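Local coordinates for protein metallo-carboxypeptidase (Pseudomonas aeruginosa, PDB 4A39) that probably acts as a zinc-dependent carboxypeptidase of the M14 family, removing residues from the C-terminal end of peptides, at residues Q179-E183 with N229-N233. Sequence-based numbering, arbitrary orientation.
Sequences QHPGE and NLRTN. With ZN (zinc ion), chain C; GEM ((2-guanidinoethylmercapto)succinic acid), chain D.
H180 and R231 meet in a buried active-site contact, where the loop between strand 171-177 and helix 185-196 packs against the loop that follows helix 222-226. The guanidinium of R231 lies flat on one face of the H180 imidazole, centres 3.4 Å apart and planes 17° apart. CD of R231 extends the overlap as a CH-pi contact over that same face. R231 starts with CG anti to its own N, then bends at chi2 (79°), which turns the chain alongside the imidazole. D238 ties the two side chains together from outside the loops, accepting a hydrogen bond from H180 NE2 and forming a salt bridge with R231 NE.

H180 ND1 binds the zinc at 2.1 Å. E183 grips it with both carboxylate oxygens, OE1 at 2.2 Å and OE2 at 2.4 Å, while H273 completes the protein ligands; OE1 also accepts a hydrogen bond from G274 N. R231 NH1 donates to O13 of the bound inhibitor, the oxygen that also coordinates the zinc, and NH2 reaches O15 of its other carboxylate at 2.7 Å, nearly straight at 174°. The arginine thus anchors both acid groups, its positive charge probably steadying them.

Away from the metal the loops are joined by one backbone hydrogen bond, G182 N to L230 O at 2.9 Å, and by a water donating to both Q179 O and R231 O; the P181 ring packs its CG against N229 CB. H180 to E183 form a type I turn, bringing both zinc ligands to the metal. This is the HxxE zinc-binding motif of M14 carboxypeptidases, with an arginine stacked on its histidine and facing the inhibitor.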
loop_
_atom_site.group_PDB
_atom_site.type_symbol
_atom_site.label_atom_id
_atom_site.label_comp_id
_atom_site.label_asym_id
_atom_site.label_seq_id
_atom_site.Cartn_x
_atom_site.Cartn_y
_atom_site.Cartn_z
ATOM N N GLN A 179 -4.018 4.667 -1.372
ATOM C CA GLN A 179 -4.438 6.003 -1.790
ATOM C C GLN A 179 -3.291 6.587 -2.616
ATOM O O GLN A 179 -3.507 7.382 -3.529
ATOM C CB GLN A 179 -4.688 6.906 -0.591
ATOM C CG GLN A 179 -5.989 6.664 0.132
ATOM C CD GLN A 179 -6.265 7.776 1.114
ATOM O OE1 GLN A 179 -6.698 8.867 0.727
ATOM N NE2 GLN A 179 -5.985 7.524 2.389
ATOM N N HIS A 180 -2.065 6.209 -2.263
ATOM C CA HIS A 180 -0.876 6.647 -2.993
ATOM C C HIS A 180 -0.554 5.462 -3.900
ATOM O O HIS A 180 -0.158 4.395 -3.430
ATOM C CB HIS A 180 0.252 6.943 -2.004
ATOM C CG HIS A 180 -0.034 8.119 -1.123
ATOM N ND1 HIS A 180 0.162 8.098 0.241
ATOM C CD2 HIS A 180 -0.515 9.351 -1.413
ATOM C CE1 HIS A 180 -0.186 9.265 0.753
ATOM N NE2 HIS A 180 -0.601 10.043 -0.229
ATOM N N PRO A 181 -0.719 5.646 -5.223
ATOM C CA PRO A 181 -0.487 4.614 -6.238
ATOM C C PRO A 181 0.808 3.819 -6.220
ATOM O O PRO A 181 0.807 2.635 -6.562
ATOM C CB PRO A 181 -0.694 5.370 -7.549
ATOM C CG PRO A 181 -0.210 6.742 -7.218
ATOM C CD PRO A 181 -0.852 6.971 -5.859
ATOM N N GLY A 182 1.906 4.452 -5.824
ATOM C CA GLY A 182 3.176 3.746 -5.807
ATOM C C GLY A 182 3.377 2.783 -4.651
ATOM O O GLY A 182 4.335 2.005 -4.647
ATOM N N GLU A 183 2.476 2.812 -3.675
ATOM C CA GLU A 183 2.610 1.952 -2.499
ATOM C C GLU A 183 1.900 0.619 -2.694
ATOM O O GLU A 183 0.968 0.269 -1.972
ATOM C CB GLU A 183 2.090 2.715 -1.271
ATOM C CG GLU A 183 3.013 3.882 -0.898
ATOM C CD GLU A 183 2.356 4.941 -0.030
ATOM O OE1 GLU A 183 1.418 4.606 0.727
ATOM O OE2 GLU A 183 2.797 6.113 -0.099
ATOM N N ASN A 229 2.079 6.051 -11.351
ATOM C CA ASN A 229 2.271 7.238 -10.521
ATOM C C ASN A 229 2.783 6.792 -9.157
ATOM O O ASN A 229 2.704 5.612 -8.813
ATOM C CB ASN A 229 0.940 7.960 -10.271
ATOM C CG ASN A 229 0.616 9.021 -11.307
ATOM O OD1 ASN A 229 -0.374 9.748 -11.157
ATOM N ND2 ASN A 229 1.429 9.124 -12.350
ATOM N N LEU A 230 3.267 7.748 -8.372
ATOM C CA LEU A 230 3.751 7.464 -7.028
ATOM C C LEU A 230 2.794 7.993 -5.971
ATOM O O LEU A 230 2.335 7.261 -5.089
ATOM C CB LEU A 230 5.109 8.138 -6.775
ATOM C CG LEU A 230 5.433 8.314 -5.279
ATOM C CD1 LEU A 230 5.797 6.960 -4.668
ATOM C CD2 LEU A 230 6.570 9.305 -5.092
ATOM N N ARG A 231 2.470 9.274 -6.109
ATOM C CA ARG A 231 1.698 9.997 -5.112
ATOM C C ARG A 231 0.278 10.484 -5.373
ATOM O O ARG A 231 -0.572 10.429 -4.477
ATOM C CB ARG A 231 2.539 11.208 -4.711
ATOM C CG ARG A 231 2.096 11.936 -3.470
ATOM C CD ARG A 231 2.551 11.189 -2.249
ATOM N NE ARG A 231 2.060 11.831 -1.040
ATOM C CZ ARG A 231 2.182 11.325 0.180
ATOM N NH1 ARG A 231 2.791 10.157 0.364
ATOM N NH2 ARG A 231 1.673 11.980 1.213
ATOM N N THR A 232 0.021 10.968 -6.580
ATOM C CA THR A 232 -1.277 11.560 -6.884
ATOM C C THR A 232 -2.232 10.813 -7.803
ATOM O O THR A 232 -1.843 9.874 -8.494
ATOM C CB THR A 232 -1.068 12.974 -7.463
ATOM O OG1 THR A 232 -0.253 12.899 -8.643
ATOM C CG2 THR A 232 -0.375 13.867 -6.438
ATOM N N ASN A 233 -3.497 11.234 -7.789
ATOM C CA ASN A 233 -4.490 10.630 -8.664
ATOM C C ASN A 233 -4.341 11.328 -10.012
ATOM O O ASN A 233 -3.431 12.146 -10.182
ATOM C CB ASN A 233 -5.920 10.757 -8.085
ATOM C CG ASN A 233 -6.506 12.169 -8.172
ATOM O OD1 ASN A 233 -5.818 13.142 -8.461
ATOM N ND2 ASN A 233 -7.806 12.272 -7.892
HETATM ZN ZN ZN C . 1.056 6.658 1.471
HETATM C C8 GEM D . 1.448 9.405 5.254
HETATM S S7 GEM D . 0.051 8.302 5.679
HETATM C C6 GEM D . -0.130 8.664 7.463
HETATM C C5 GEM D . 1.166 9.079 8.166
HETATM N N3 GEM D . 1.573 10.425 7.742
HETATM C C1 GEM D . 1.582 11.417 8.631
HETATM N N4 GEM D . 1.211 11.178 9.886
HETATM N N2 GEM D . 1.949 12.644 8.273
HETATM C C9 GEM D . 1.064 10.402 4.159
HETATM O O14 GEM D . -0.129 10.419 3.780
HETATM O O15 GEM D . 1.978 11.131 3.720
HETATM C C10 GEM D . 2.679 8.595 4.841
HETATM C C11 GEM D . 2.414 7.751 3.591
HETATM O O12 GEM D . 2.688 6.532 3.651
HETATM O O13 GEM D . 1.958 8.349 2.594
HETATM O O HOH W 1 -3.171 10.132 -4.056
HETATM O O HOH W 2 2.407 2.845 -9.563
HETATM O O HOH W 3 4.481 8.163 -1.296
#